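Putative enoyl-CoA hydratase (Streptomyces coelicolor A3, PDB 3G64) probably adds water across the double bond of enoyl-CoA thioesters, as a member of the enoyl-CoA hydratase/isomerase (crotonase) family. Local coordinates at residues A[28-33]-A[63-68]; A[39-44]-A[73-78]; A[116-121]-A[133-138]; A[218-223]-A[272-277]. All coordinates share one frame; numbering follows the deposited sequence.

Contact 1 of 4, residues A[28-33]-A[63-68]; sequences ATVTLA and RALVLA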
loop_
_atom_site.group_PDB
_atom_site.type_symbol
_atom_site.label_atom_id
_atom_site.label_comp_id
_atom_site.label_asym_id
_atom_site.label_seq_id
_atom_site.Cartn_x
_atom_site.Cartn_y
_atom_site.Cartn_z
ATOM N N ALA A 28 -6.552 -14.506 25.563
ATOM C CA ALA A 28 -7.306 -13.475 26.263
ATOM C C ALA A 28 -8.515 -13.070 25.438
ATOM O O ALA A 28 -8.413 -12.877 24.222
ATOM C CB ALA A 28 -6.418 -12.271 26.512
ATOM N N THR A 29 -9.666 -12.938 26.087
ATOM C CA THR A 29 -10.823 -12.335 25.442
ATOM C C THR A 29 -11.173 -11.043 26.154
ATOM O O THR A 29 -11.381 -11.025 27.367
ATOM C CB THR A 29 -12.047 -13.280 25.445
ATOM O OG1 THR A 29 -11.665 -14.535 24.872
ATOM C CG2 THR A 29 -13.173 -12.679 24.617
ATOM N N VAL A 30 -11.191 -9.948 25.400
ATOM C CA VAL A 30 -11.521 -8.644 25.955
ATOM C C VAL A 30 -12.857 -8.273 25.344
ATOM O O VAL A 30 -12.971 -8.054 24.129
ATOM C CB VAL A 30 -10.444 -7.572 25.617
ATOM C CG1 VAL A 30 -10.822 -6.195 26.206
ATOM C CG2 VAL A 30 -9.056 -8.011 26.135
ATOM N N THR A 31 -13.896 -8.251 26.165
ATOM C CA THR A 31 -15.184 -7.840 25.665
ATOM C C THR A 31 -15.497 -6.433 26.143
ATOM O O THR A 31 -15.524 -6.172 27.355
ATOM C CB THR A 31 -16.278 -8.799 26.128
ATOM O OG1 THR A 31 -15.874 -10.153 25.846
ATOM C CG2 THR A 31 -17.573 -8.461 25.420
ATOM N N LEU A 32 -15.721 -5.528 25.191
ATOM C CA LEU A 32 -16.105 -4.158 25.526
ATOM C C LEU A 32 -17.363 -4.134 26.392
ATOM O O LEU A 32 -18.286 -4.928 26.207
ATOM C CB LEU A 32 -16.323 -3.346 24.267
ATOM C CG LEU A 32 -15.072 -3.296 23.396
ATOM C CD1 LEU A 32 -15.391 -2.589 22.105
ATOM C CD2 LEU A 32 -13.908 -2.583 24.162
ATOM N N ALA A 33 -17.380 -3.211 27.345
ATOM C CA ALA A 33 -18.526 -3.018 28.219
ATOM C C ALA A 33 -19.609 -2.103 27.589
ATOM O O ALA A 33 -19.315 -1.262 26.712
ATOM C CB ALA A 33 -18.048 -2.455 29.564
ATOM N N ARG A 63 -1.064 -15.777 24.151
ATOM C CA ARG A 63 -0.566 -16.093 22.826
ATOM C C ARG A 63 -1.530 -15.618 21.761
ATOM O O ARG A 63 -1.240 -15.733 20.582
ATOM C CB ARG A 63 -0.306 -17.614 22.689
ATOM C CG ARG A 63 0.698 -18.161 23.707
ATOM C CD ARG A 63 1.122 -19.635 23.479
ATOM N NE ARG A 63 0.026 -20.613 23.461
ATOM C CZ ARG A 63 -0.593 -21.111 24.536
ATOM N NH1 ARG A 63 -0.258 -20.725 25.759
ATOM N NH2 ARG A 63 -1.569 -21.999 24.380
ATOM N N ALA A 64 -2.676 -15.078 22.175
ATOM C CA ALA A 64 -3.646 -14.490 21.246
ATOM C C ALA A 64 -4.656 -13.686 22.034
ATOM O O ALA A 64 -4.958 -13.993 23.195
ATOM C CB ALA A 64 -4.379 -15.567 20.435
ATOM N N LEU A 65 -5.209 -12.666 21.396
ATOM C CA LEU A 65 -6.232 -11.867 22.047
ATOM C C LEU A 65 -7.381 -11.592 21.086
ATOM O O LEU A 65 -7.181 -11.185 19.923
ATOM C CB LEU A 65 -5.615 -10.565 22.608
ATOM C CG LEU A 65 -6.574 -9.619 23.357
ATOM C CD1 LEU A 65 -5.809 -8.773 24.370
ATOM C CD2 LEU A 65 -7.338 -8.735 22.395
ATOM N N VAL A 66 -8.586 -11.838 21.576
ATOM C CA VAL A 66 -9.815 -11.521 20.857
ATOM C C VAL A 66 -10.423 -10.269 21.458
ATOM O O VAL A 66 -10.574 -10.152 22.686
ATOM C CB VAL A 66 -10.842 -12.662 20.950
ATOM C CG1 VAL A 66 -12.157 -12.266 20.260
ATOM C CG2 VAL A 66 -10.273 -13.956 20.351
ATOM N N LEU A 67 -10.750 -9.318 20.592
ATOM C CA LEU A 67 -11.443 -8.111 21.007
ATOM C C LEU A 67 -12.898 -8.230 20.516
ATOM O O LEU A 67 -13.154 -8.385 19.333
ATOM C CB LEU A 67 -10.740 -6.879 20.405
ATOM C CG LEU A 67 -11.273 -5.454 20.675
ATOM C CD1 LEU A 67 -11.424 -5.192 22.163
ATOM C CD2 LEU A 67 -10.356 -4.358 20.036
ATOM N N ALA A 68 -13.845 -8.165 21.433
ATOM C CA ALA A 68 -15.251 -8.405 21.101
ATOM C C ALA A 68 -16.171 -7.355 21.722
ATOM O O ALA A 68 -15.756 -6.609 22.608
ATOM C CB ALA A 68 -15.653 -9.780 21.542
#
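With CG anti to its backbone N (chi1 -179°), Leu65 lies against Val30, whose CG2 is anti to its own carbonyl carbon, which turns this branch toward Leu65. The two side chains cross obliquely, and CD1 of Leu65 comes to 3.8 Å from CG2 of Val30. The methyl of Ala28 adds to the same patch, its CB 4.1 Å from Leu65 CG. Further along, CD1 of Leu67 bends back toward the partner strand and rests 4.1 Å from CD2 of Leu32. Beneath this apolar layer, five backbone hydrogen bonds alternate in direction between the strands. The straightest joins Val30 N to Val66 O at 2.8 Å, with an N-H...O angle of 180°. On the face carrying Ala28, Val30 and Leu65, Leu52, Leu53 and Leu56 of helix 43-58 close the packing, while Val66 and Ala68 face helix 205-217 on the other. An alanine in place of Leu65 would probably open a gap between Val30, Ala28 and helix 43-58. Two parallel neighbours joined through a helix that covers one of their faces make up a classical beta-alpha-beta crossover, here in the core sheet of the crotonase fold.

Contact 2 of 4, residues A[39-44]-A[73-78]; sequences NALTFE and GFCSGG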
loop_
_atom_site.group_PDB
_atom_site.type_symbol
_atom_site.label_atom_id
_atom_site.label_comp_id
_atom_site.label_asym_id
_atom_site.label_seq_id
_atom_site.Cartn_x
_atom_site.Cartn_y
_atom_site.Cartn_z
ATOM N N ASN A 39 -21.592 -0.368 23.167
ATOM C CA ASN A 39 -20.230 -0.410 23.653
ATOM C C ASN A 39 -19.428 0.874 23.467
ATOM O O ASN A 39 -18.192 0.839 23.381
ATOM C CB ASN A 39 -19.553 -1.602 23.004
ATOM C CG ASN A 39 -20.348 -2.878 23.240
ATOM O OD1 ASN A 39 -20.772 -3.129 24.375
ATOM N ND2 ASN A 39 -20.564 -3.675 22.185
ATOM N N ALA A 40 -20.128 2.004 23.418
ATOM C CA ALA A 40 -19.456 3.297 23.324
ATOM C C ALA A 40 -18.384 3.441 24.409
ATOM O O ALA A 40 -18.617 3.179 25.599
ATOM C CB ALA A 40 -20.468 4.461 23.406
ATOM N N LEU A 41 -17.217 3.896 23.984
ATOM C CA LEU A 41 -16.055 3.998 24.843
ATOM C C LEU A 41 -16.048 5.248 25.724
ATOM O O LEU A 41 -16.425 6.341 25.300
ATOM C CB LEU A 41 -14.796 3.984 23.976
ATOM C CG LEU A 41 -14.592 2.747 23.111
ATOM C CD1 LEU A 41 -13.433 2.968 22.117
ATOM C CD2 LEU A 41 -14.324 1.574 24.021
ATOM N N THR A 42 -15.579 5.072 26.951
ATOM C CA THR A 42 -15.402 6.174 27.878
ATOM C C THR A 42 -13.896 6.390 28.113
ATOM O O THR A 42 -13.078 5.567 27.705
ATOM C CB THR A 42 -15.993 5.809 29.205
ATOM O OG1 THR A 42 -15.319 4.637 29.674
ATOM C CG2 THR A 42 -17.529 5.493 29.062
ATOM N N PHE A 43 -13.548 7.463 28.815
ATOM C CA PHE A 43 -12.169 7.713 29.160
ATOM C C PHE A 43 -11.576 6.515 29.872
ATOM O O PHE A 43 -10.435 6.154 29.619
ATOM C CB PHE A 43 -12.074 8.951 30.068
ATOM C CG PHE A 43 -12.441 10.232 29.368
ATOM C CD1 PHE A 43 -11.896 10.534 28.134
ATOM C CD2 PHE A 43 -13.348 11.109 29.925
ATOM C CE1 PHE A 43 -12.235 11.706 27.463
ATOM C CE2 PHE A 43 -13.698 12.281 29.274
ATOM C CZ PHE A 43 -13.132 12.585 28.036
ATOM N N GLU A 44 -12.339 5.927 30.789
ATOM C CA GLU A 44 -11.837 4.823 31.612
ATOM C C GLU A 44 -11.653 3.533 30.807
ATOM O O GLU A 44 -10.803 2.720 31.137
ATOM C CB GLU A 44 -12.776 4.551 32.799
ATOM C CG GLU A 44 -12.772 5.643 33.847
ATOM C CD GLU A 44 -13.641 6.849 33.461
ATOM O OE1 GLU A 44 -14.428 6.777 32.478
ATOM O OE2 GLU A 44 -13.516 7.887 34.152
ATOM N N GLY A 73 -24.067 -4.534 18.268
ATOM C CA GLY A 73 -22.913 -4.248 17.439
ATOM C C GLY A 73 -21.582 -4.219 18.172
ATOM O O GLY A 73 -21.499 -4.274 19.400
ATOM N N PHE A 74 -20.520 -4.114 17.388
ATOM C CA PHE A 74 -19.185 -4.193 17.936
ATOM C C PHE A 74 -18.858 -2.972 18.808
ATOM O O PHE A 74 -18.621 -3.116 20.009
ATOM C CB PHE A 74 -18.165 -4.358 16.809
ATOM C CG PHE A 74 -16.744 -4.364 17.285
ATOM C CD1 PHE A 74 -16.237 -5.454 17.978
ATOM C CD2 PHE A 74 -15.909 -3.281 17.028
ATOM C CE1 PHE A 74 -14.907 -5.472 18.395
ATOM C CE2 PHE A 74 -14.580 -3.285 17.448
ATOM C CZ PHE A 74 -14.080 -4.376 18.130
ATOM N N CYS A 75 -18.857 -1.779 18.210
ATOM C CA CYS A 75 -18.496 -0.561 18.959
ATOM C C CYS A 75 -18.846 0.661 18.121
ATOM O O CYS A 75 -18.374 0.788 16.986
ATOM C CB CYS A 75 -16.979 -0.540 19.242
ATOM S SG CYS A 75 -16.437 0.917 20.272
ATOM N N SER A 76 -19.656 1.553 18.672
ATOM C CA SER A 76 -20.053 2.782 17.983
ATOM C C SER A 76 -19.041 3.926 18.114
ATOM O O SER A 76 -19.255 5.004 17.577
ATOM C CB SER A 76 -21.401 3.260 18.528
ATOM O OG SER A 76 -21.263 3.563 19.918
ATOM N N GLY A 77 -17.949 3.695 18.827
ATOM C CA GLY A 77 -16.947 4.731 19.004
ATOM C C GLY A 77 -17.010 5.417 20.344
ATOM O O GLY A 77 -17.576 4.890 21.312
ATOM N N GLY A 78 -16.437 6.617 20.410
ATOM C CA GLY A 78 -16.410 7.365 21.658
ATOM C C GLY A 78 -17.803 7.855 22.056
ATOM O O GLY A 78 -18.595 8.285 21.214
#
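Leu41 and Gly78 form a single backbone bridge between two segments without strand structure at the join, held by Leu41 N donating to Gly77 O at 2.9 Å. The same carbonyl lies 3.2 Å from CA of Ala40, a CA-H...O contact that reinforces the join. Asn39 reaches across with its amide: ND2 is 3.0 Å from Phe74 O and hydrogen-bonds to it from above the carbonyl plane, 50° out of it. Its stronger partner is Glu70 O, and these two carbonyls grip the buried nitrogen. Cys75 extends with SG anti to its backbone N (chi1 -177°), which carries the sulfur to 3.8 Å from CG of Leu41. The thiol also accepts a hydrogen bond from Gly77 N at 3.5 Å, within segment 73-78. Next to this, CB of Ala40 lies 3.7 Å from OG of Ser76. Gly77 adopts backbone angles at which a CB would be jammed against the preceding carbonyl. A glycine-rich Phe-Cys-Ser-Gly-Gly loop after a core strand is a recurring feature of crotonase-family enzymes, where a backbone N-H of this loop contributes to the oxyanion hole; this loop is consistent with that role.

Contact 3 of 4, residues A[116-121]-A[133-138]; sequences VIAALH and LAADFR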
loop_
_atom_site.group_PDB
_atom_site.type_symbol
_atom_site.label_atom_id
_atom_site.label_comp_id
_atom_site.label_asym_id
_atom_site.label_seq_id
_atom_site.Cartn_x
_atom_site.Cartn_y
_atom_site.Cartn_z
ATOM N N VAL A 116 -3.855 -10.073 17.526
ATOM C CA VAL A 116 -5.103 -9.544 18.037
ATOM C C VAL A 116 -6.160 -9.771 16.973
ATOM O O VAL A 116 -5.922 -9.499 15.786
ATOM C CB VAL A 116 -4.946 -8.035 18.357
ATOM C CG1 VAL A 116 -6.305 -7.399 18.690
ATOM C CG2 VAL A 116 -3.942 -7.860 19.502
ATOM N N ILE A 117 -7.313 -10.293 17.389
ATOM C CA ILE A 117 -8.392 -10.624 16.471
ATOM C C ILE A 117 -9.655 -9.837 16.863
ATOM O O ILE A 117 -10.102 -9.902 18.009
ATOM C CB ILE A 117 -8.688 -12.147 16.564
ATOM C CG1 ILE A 117 -7.418 -12.931 16.215
ATOM C CG2 ILE A 117 -9.921 -12.540 15.721
ATOM C CD1 ILE A 117 -7.273 -14.193 17.007
ATOM N N ALA A 118 -10.215 -9.076 15.928
ATOM C CA ALA A 118 -11.478 -8.370 16.199
ATOM C C ALA A 118 -12.662 -9.183 15.698
ATOM O O ALA A 118 -12.713 -9.572 14.515
ATOM C CB ALA A 118 -11.471 -6.970 15.566
ATOM N N ALA A 119 -13.594 -9.469 16.604
ATOM C CA ALA A 119 -14.782 -10.260 16.277
ATOM C C ALA A 119 -15.887 -9.269 15.943
ATOM O O ALA A 119 -16.459 -8.649 16.849
ATOM C CB ALA A 119 -15.191 -11.131 17.496
ATOM N N LEU A 120 -16.178 -9.091 14.657
ATOM C CA LEU A 120 -17.022 -7.969 14.226
ATOM C C LEU A 120 -18.435 -8.366 13.807
ATOM O O LEU A 120 -18.637 -9.401 13.170
ATOM C CB LEU A 120 -16.377 -7.234 13.046
ATOM C CG LEU A 120 -14.943 -6.692 13.220
ATOM C CD1 LEU A 120 -14.507 -6.081 11.911
ATOM C CD2 LEU A 120 -14.937 -5.649 14.320
ATOM N N HIS A 121 -19.384 -7.485 14.113
ATOM C CA HIS A 121 -20.793 -7.645 13.727
ATOM C C HIS A 121 -21.435 -6.280 13.970
ATOM O O HIS A 121 -20.932 -5.498 14.797
ATOM C CB HIS A 121 -21.475 -8.710 14.591
ATOM C CG HIS A 121 -21.396 -8.424 16.060
ATOM N ND1 HIS A 121 -22.432 -7.848 16.767
ATOM C CD2 HIS A 121 -20.387 -8.603 16.949
ATOM C CE1 HIS A 121 -22.068 -7.692 18.026
ATOM N NE2 HIS A 121 -20.830 -8.136 18.163
ATOM N N LEU A 133 -9.473 -1.890 12.661
ATOM C CA LEU A 133 -8.443 -1.753 11.635
ATOM C C LEU A 133 -7.038 -2.075 12.189
ATOM O O LEU A 133 -6.177 -2.573 11.469
ATOM C CB LEU A 133 -8.494 -0.303 11.101
ATOM C CG LEU A 133 -7.597 0.130 9.942
ATOM C CD1 LEU A 133 -7.960 -0.678 8.688
ATOM C CD2 LEU A 133 -7.775 1.633 9.710
ATOM N N ALA A 134 -6.808 -1.809 13.472
ATOM C CA ALA A 134 -5.485 -2.035 14.057
ATOM C C ALA A 134 -5.215 -3.521 14.348
ATOM O O ALA A 134 -4.066 -3.963 14.393
ATOM C CB ALA A 134 -5.303 -1.202 15.329
ATOM N N ALA A 135 -6.282 -4.274 14.545
ATOM C CA ALA A 135 -6.178 -5.710 14.816
ATOM C C ALA A 135 -5.437 -6.410 13.686
ATOM O O ALA A 135 -5.429 -5.946 12.526
ATOM C CB ALA A 135 -7.617 -6.332 14.986
ATOM N N ASP A 136 -4.789 -7.517 14.012
ATOM C CA ASP A 136 -4.133 -8.300 12.988
ATOM C C ASP A 136 -5.155 -9.001 12.100
ATOM O O ASP A 136 -4.935 -9.143 10.873
ATOM C CB ASP A 136 -3.181 -9.290 13.657
ATOM C CG ASP A 136 -2.175 -8.560 14.555
ATOM O OD1 ASP A 136 -1.284 -7.885 13.990
ATOM O OD2 ASP A 136 -2.316 -8.598 15.801
ATOM N N PHE A 137 -6.273 -9.420 12.712
ATOM C CA PHE A 137 -7.335 -10.133 11.990
ATOM C C PHE A 137 -8.687 -9.491 12.277
ATOM O O PHE A 137 -8.971 -9.123 13.424
ATOM C CB PHE A 137 -7.400 -11.631 12.365
ATOM C CG PHE A 137 -6.149 -12.414 12.051
ATOM C CD1 PHE A 137 -6.049 -13.152 10.876
ATOM C CD2 PHE A 137 -5.088 -12.427 12.938
ATOM C CE1 PHE A 137 -4.900 -13.881 10.590
ATOM C CE2 PHE A 137 -3.912 -13.150 12.658
ATOM C CZ PHE A 137 -3.824 -13.875 11.482
ATOM N N ARG A 138 -9.508 -9.358 11.228
ATOM C CA ARG A 138 -10.910 -8.959 11.362
ATOM C C ARG A 138 -11.817 -10.119 10.894
ATOM O O ARG A 138 -11.903 -10.441 9.698
ATOM C CB ARG A 138 -11.211 -7.678 10.576
ATOM C CG ARG A 138 -10.643 -6.370 11.240
ATOM C CD ARG A 138 -10.365 -5.257 10.209
ATOM N NE ARG A 138 -9.316 -5.704 9.302
ATOM C CZ ARG A 138 -8.023 -5.783 9.629
ATOM N NH1 ARG A 138 -7.152 -6.260 8.752
ATOM N NH2 ARG A 138 -7.589 -5.387 10.827
#
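Ala135 and Val116 meet where strand 116-120 lies parallel to strand 137-140 in the core sheet of the crotonase fold, the chain having passed through strand 123-125 and helix 127-134 on the way. The Ala135 methyl is the bump: its CB fills a shallow hollow bounded by Val116 O, at 3.7 Å, by CG1 of Val116, at 4.1 Å, and by CB of Ala118, at 3.9 Å. Farther on, Leu120 and Arg138 run side by side, CD1 of Leu120 resting against the CB and CG methylenes of Arg138. On the other face of the sheet, Ile117 CG1 approaches Phe137 CD2 obliquely at 4.1 Å, while Val116 O lies at the edge of that ring. Leu212 of helix 205-217 and Leu181 of the second subunit add to the packing round Phe137.

The crossing of Val116 and Asp136, at about a right angle, is polar. CG of Asp136 stands beside its own backbone N (chi1 -56°), which swings OD2 to 2.7 Å from Val116 N, where the anti lone pair accepts the bond. Salt bridges to Lys228 through OD2 and to Arg110 through OD1 complete the buried carboxylate and would tend to keep it ionised. An alanine at Asp136 would probably leave Val116 N without its acceptor and both cations without their mate. In the backbone, Val116 O takes Phe137 N at 3.1 Å, and Ala118 N donates to Phe137 O at 2.8 Å. The Arg138 chain is bent at chi3, and its NH2 donates to Ala135 O at 2.8 Å from 41° above the carbonyl plane.

Contact 4 of 4, residues A[218-223]-A[272-277]; sequences DGPALA and PKWQGR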
loop_
_atom_site.group_PDB
_atom_site.type_symbol
_atom_site.label_atom_id
_atom_site.label_comp_id
_atom_site.label_asym_id
_atom_site.label_seq_id
_atom_site.Cartn_x
_atom_site.Cartn_y
_atom_site.Cartn_z
ATOM N N ASP A 218 -2.259 -22.404 19.394
ATOM C CA ASP A 218 -1.763 -23.769 19.280
ATOM C C ASP A 218 -0.486 -23.827 18.441
ATOM O O ASP A 218 0.175 -24.866 18.374
ATOM C CB ASP A 218 -2.825 -24.663 18.630
ATOM C CG ASP A 218 -3.943 -25.065 19.606
ATOM O OD1 ASP A 218 -3.754 -24.972 20.841
ATOM O OD2 ASP A 218 -5.014 -25.492 19.124
ATOM N N GLY A 219 -0.156 -22.713 17.787
ATOM C CA GLY A 219 0.982 -22.672 16.888
ATOM C C GLY A 219 2.253 -22.195 17.571
ATOM O O GLY A 219 2.279 -22.029 18.799
ATOM N N PRO A 220 3.320 -21.970 16.781
ATOM C CA PRO A 220 4.591 -21.532 17.357
ATOM C C PRO A 220 4.555 -20.011 17.689
ATOM O O PRO A 220 4.650 -19.171 16.787
ATOM C CB PRO A 220 5.597 -21.847 16.243
ATOM C CG PRO A 220 4.829 -21.728 14.987
ATOM C CD PRO A 220 3.391 -22.119 15.318
ATOM N N ALA A 221 4.449 -19.699 18.975
ATOM C CA ALA A 221 4.143 -18.353 19.455
ATOM C C ALA A 221 5.214 -17.327 19.101
ATOM O O ALA A 221 4.894 -16.224 18.651
ATOM C CB ALA A 221 3.894 -18.363 20.994
ATOM N N LEU A 222 6.473 -17.681 19.324
ATOM C CA LEU A 222 7.574 -16.779 19.001
ATOM C C LEU A 222 7.599 -16.450 17.507
ATOM O O LEU A 222 7.708 -15.279 17.127
ATOM C CB LEU A 222 8.911 -17.353 19.457
ATOM C CG LEU A 222 10.044 -16.327 19.467
ATOM C CD1 LEU A 222 9.689 -15.128 20.399
ATOM C CD2 LEU A 222 11.365 -16.980 19.874
ATOM N N ALA A 223 7.476 -17.478 16.669
ATOM C CA ALA A 223 7.341 -17.273 15.229
ATOM C C ALA A 223 6.180 -16.333 14.854
ATOM O O ALA A 223 6.359 -15.444 13.994
ATOM C CB ALA A 223 7.202 -18.618 14.491
ATOM N N PRO A 272 4.066 -31.636 14.913
ATOM C CA PRO A 272 5.052 -30.974 15.778
ATOM C C PRO A 272 4.369 -30.573 17.061
ATOM O O PRO A 272 3.186 -30.294 17.033
ATOM C CB PRO A 272 5.449 -29.723 14.991
ATOM C CG PRO A 272 4.750 -29.803 13.673
ATOM C CD PRO A 272 3.606 -30.769 13.820
ATOM N N LYS A 273 5.086 -30.572 18.169
ATOM C CA LYS A 273 4.550 -30.007 19.398
ATOM C C LYS A 273 5.294 -28.689 19.675
ATOM O O LYS A 273 6.445 -28.685 20.121
ATOM C CB LYS A 273 4.709 -30.980 20.566
ATOM C CG LYS A 273 3.771 -32.195 20.485
ATOM C CD LYS A 273 4.035 -33.211 21.600
ATOM C CE LYS A 273 3.093 -34.412 21.496
ATOM N NZ LYS A 273 2.958 -35.155 22.784
ATOM N N TRP A 274 4.638 -27.571 19.379
ATOM C CA TRP A 274 5.275 -26.254 19.523
ATOM C C TRP A 274 5.398 -25.836 20.982
ATOM O O TRP A 274 4.540 -26.167 21.796
ATOM C CB TRP A 274 4.468 -25.203 18.778
ATOM C CG TRP A 274 4.150 -25.546 17.350
ATOM C CD1 TRP A 274 2.910 -25.789 16.828
ATOM C CD2 TRP A 274 5.079 -25.695 16.261
ATOM N NE1 TRP A 274 3.007 -26.049 15.484
ATOM C CE2 TRP A 274 4.325 -25.994 15.111
ATOM C CE3 TRP A 274 6.465 -25.578 16.143
ATOM C CZ2 TRP A 274 4.914 -26.187 13.862
ATOM C CZ3 TRP A 274 7.045 -25.753 14.904
ATOM C CH2 TRP A 274 6.273 -26.050 13.781
ATOM N N GLN A 275 6.449 -25.083 21.299
ATOM C CA GLN A 275 6.635 -24.530 22.644
ATOM C C GLN A 275 6.738 -22.988 22.673
ATOM O O GLN A 275 6.747 -22.393 23.751
ATOM C CB GLN A 275 7.907 -25.099 23.288
ATOM C CG GLN A 275 7.956 -26.619 23.418
ATOM C CD GLN A 275 7.014 -27.131 24.488
ATOM O OE1 GLN A 275 6.586 -26.374 25.361
ATOM N NE2 GLN A 275 6.681 -28.419 24.425
ATOM N N GLY A 276 6.869 -22.352 21.510
ATOM C CA GLY A 276 6.998 -20.892 21.452
ATOM C C GLY A 276 8.337 -20.369 21.947
ATOM O O GLY A 276 8.393 -19.322 22.583
ATOM N N ARG A 277 9.413 -21.112 21.661
ATOM C CA ARG A 277 10.772 -20.744 22.035
ATOM C C ARG A 277 11.777 -21.588 21.234
ATOM O O ARG A 277 11.407 -22.130 20.183
ATOM C CB ARG A 277 10.996 -20.930 23.536
ATOM C CG ARG A 277 10.688 -22.336 24.045
ATOM C CD ARG A 277 11.089 -22.528 25.504
ATOM N NE ARG A 277 10.752 -23.872 25.960
ATOM C CZ ARG A 277 9.702 -24.168 26.721
ATOM N NH1 ARG A 277 9.472 -25.428 27.072
ATOM N NH2 ARG A 277 8.887 -23.206 27.141
HETATM O O HOH W 1 1.147 -27.502 19.164
#
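Pro220 lies flat on the indole of Trp274, its CD 3.8 Å from the centroid of the five-membered ring and only 3° off the ring normal, a textbook CH-pi contact. Two torsions set this up: CG of Trp274 stands beside its backbone N (chi1 -51°), and chi2 of 114° turns the ring broadside to the proline. The two side chains run alongside each other, so CB of Pro220 also reaches the six-membered ring, 3.8 Å from CE3. Pro272 CB covers the opposite face of the indole, 3.7 Å above the plane, so prolines sandwich the ring. At its edge, near the plane, CD1 comes to 3.3 Å from Asp218 O. A water donates to that carbonyl and accepts a weak bond from Trp274 N, a weak water bridge between the two backbones.

Beyond the indole the tail turns through Gly276, whose phi is positive and whose CA approaches Ala221 N to 3.7 Å. A CB there would be tight against the methyl of Ala221. The backbone of Leu222 points its CB toward the tail, 3.7 Å from Gly276 O. Asp258 of helix 257-267 holds this turn by accepting the backbone N-H groups of Gln275 and Gly276, and Arg277 pairs through NE with Glu257. Thr151 and Arg152 of the second subunit pack on Pro220 and Trp274. The whole is a surface join in the helical C-terminal region of a crotonase-like subunit, with the C-terminal tail laid alongside the start of helix 221-234, the two running in nearly the same direction and held by the CH-pi contact of Pro220 with Trp274.

Overall arrangement
Contacts 1 and 3 belong to one sheet, about 10 Å apart between centres, because strands 64-69 and 116-120 are neighbours in it; Leu65 O and Ile117 N probably hydrogen-bond between them. Contact 2 lies about 14 Å from contact 1, centre to centre; its segments alternate along the chain with those of contact 1, and each comes a few residues after one of the paired strands. Phe74 of contact 2 also packs on Leu120 of contact 3. Contact 4 comes last, its centre about 34 Å from that of contact 2 across the middle of the chain. It lies off the sheet and meets contact 1 where Arg63 packs on Ala221; contacts 3 and 4 both touch the second subunit.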